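Local coordinates for protein putative transcriptional regulator (Streptomyces coelicolor, PDB 2HXI) that probably binds regulatory DNA through a helix-turn-helix motif and regulates transcription as a dimeric member of the TetR family, at residues L149-D152 with E153-A156. Numbering follows the deposited sequence.
Sequences LPDD and EIPA
The carbonyl of P150 and the amide of E153 close a tight turn, E153 N lying 2.8 Å from P150 O. One residue on, I154 N bonds to D151 O at 3.0 Å, and its link back to P150 O is weak. P155, lacking an N-H, suits the first turn of a helix; its CD instead packs 3.3 Å from D151 O. The next carbonyl, D152 O, is served by a water that also accepts from A156 N, bridging the place where a direct helical bond would run.

Among the side chains, E153 does most of the touching. With CG beside its own backbone N (chi1 -74°) and the chain extended beyond, its carboxylate lies against CG and CD of the P150 ring, OE2 standing 3.6 Å from P150 CG. OE1 is salt-bridged to R157, which probably offsets part of the charge. The carboxylate planes of D152 and E153 stand 88° apart; one water donates to both D152 OD2 and E153 OE2, and probably eases the repulsion across the 4.4 Å between them. With an alanine here in place of E153, R157 would probably lose its carboxylate partner, the water its link from D152, and the P150 ring its cover.

Apolar contact is lighter: L149 CB meets I154 CG1 at 4.3 Å, and both side chains lean on L144 of helix 131-146. D151, paired with R145 of that helix, also packs with I154 against F208 of the second subunit. The arrangement is a hydrogen-bonded beta turn, P150 to E153, leading into helix 154-173 and joining successive helices of the all-helical C-terminal domain of a TetR-type regulator.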
loop_
_atom_site.group_PDB
_atom_site.type_symbol
_atom_site.label_atom_id
_atom_site.label_comp_id
_atom_site.label_asym_id
_atom_site.label_seq_id
_atom_site.Cartn_x
_atom_site.Cartn_y
_atom_site.Cartn_z
ATOM N N LEU B 149 16.855 15.370 13.688
ATOM C CA LEU B 149 15.449 15.734 13.800
ATOM C C LEU B 149 15.119 15.880 15.292
ATOM O O LEU B 149 15.677 15.134 16.127
ATOM C CB LEU B 149 14.588 14.668 13.138
ATOM C CG LEU B 149 14.665 14.662 11.602
ATOM C CD1 LEU B 149 13.921 13.459 11.156
ATOM C CD2 LEU B 149 14.012 15.926 11.081
ATOM N N PRO B 150 14.298 16.893 15.660
ATOM C CA PRO B 150 14.013 16.985 17.103
ATOM C C PRO B 150 13.251 15.779 17.662
ATOM O O PRO B 150 12.312 15.323 16.995
ATOM C CB PRO B 150 13.110 18.214 17.216
ATOM C CG PRO B 150 12.971 18.805 15.898
ATOM C CD PRO B 150 13.644 17.955 14.871
ATOM N N ASP B 151 13.607 15.300 18.875
ATOM C CA ASP B 151 12.905 14.184 19.542
ATOM C C ASP B 151 11.424 14.307 19.570
ATOM O O ASP B 151 10.679 13.340 19.341
ATOM C CB ASP B 151 13.278 14.076 21.016
ATOM C CG ASP B 151 14.287 13.026 21.285
ATOM O OD1 ASP B 151 14.988 12.496 20.353
ATOM O OD2 ASP B 151 14.405 12.741 22.457
ATOM N N ASP B 152 10.960 15.507 19.893
ATOM C CA ASP B 152 9.535 15.718 19.986
ATOM C C ASP B 152 8.853 15.288 18.691
ATOM O O ASP B 152 7.725 14.816 18.755
ATOM C CB ASP B 152 9.197 17.167 20.256
ATOM C CG ASP B 152 10.089 18.135 19.471
ATOM O OD1 ASP B 152 11.265 18.375 19.918
ATOM O OD2 ASP B 152 9.610 18.662 18.432
ATOM N N GLU B 153 9.556 15.432 17.547
ATOM C CA GLU B 153 8.955 15.170 16.213
ATOM C C GLU B 153 9.119 13.709 15.764
ATOM O O GLU B 153 8.393 13.233 14.872
ATOM C CB GLU B 153 9.598 16.046 15.180
ATOM C CG GLU B 153 9.208 17.494 15.227
ATOM C CD GLU B 153 9.883 18.241 14.081
ATOM O OE1 GLU B 153 10.442 17.592 13.135
ATOM O OE2 GLU B 153 9.881 19.477 14.149
ATOM N N ILE B 154 10.045 13.004 16.403
ATOM C CA ILE B 154 10.408 11.651 15.956
ATOM C C ILE B 154 9.261 10.647 15.865
ATOM O O ILE B 154 9.124 9.917 14.836
ATOM C CB ILE B 154 11.677 11.160 16.638
ATOM C CG1 ILE B 154 12.849 11.944 16.013
ATOM C CG2 ILE B 154 11.817 9.621 16.487
ATOM C CD1 ILE B 154 14.166 11.745 16.686
ATOM N N PRO B 155 8.397 10.570 16.873
ATOM C CA PRO B 155 7.278 9.581 16.732
ATOM C C PRO B 155 6.411 9.843 15.490
ATOM O O PRO B 155 6.019 8.875 14.772
ATOM C CB PRO B 155 6.470 9.778 18.046
ATOM C CG PRO B 155 7.563 10.207 19.050
ATOM C CD PRO B 155 8.392 11.221 18.203
ATOM N N ALA B 156 6.108 11.122 15.198
ATOM C CA ALA B 156 5.292 11.405 14.017
ATOM C C ALA B 156 6.058 11.060 12.724
ATOM O O ALA B 156 5.500 10.488 11.813
ATOM C CB ALA B 156 4.863 12.842 14.000
HETATM O O HOH W 1 5.866 13.308 17.211
HETATM O O HOH W 2 9.916 20.711 16.273
#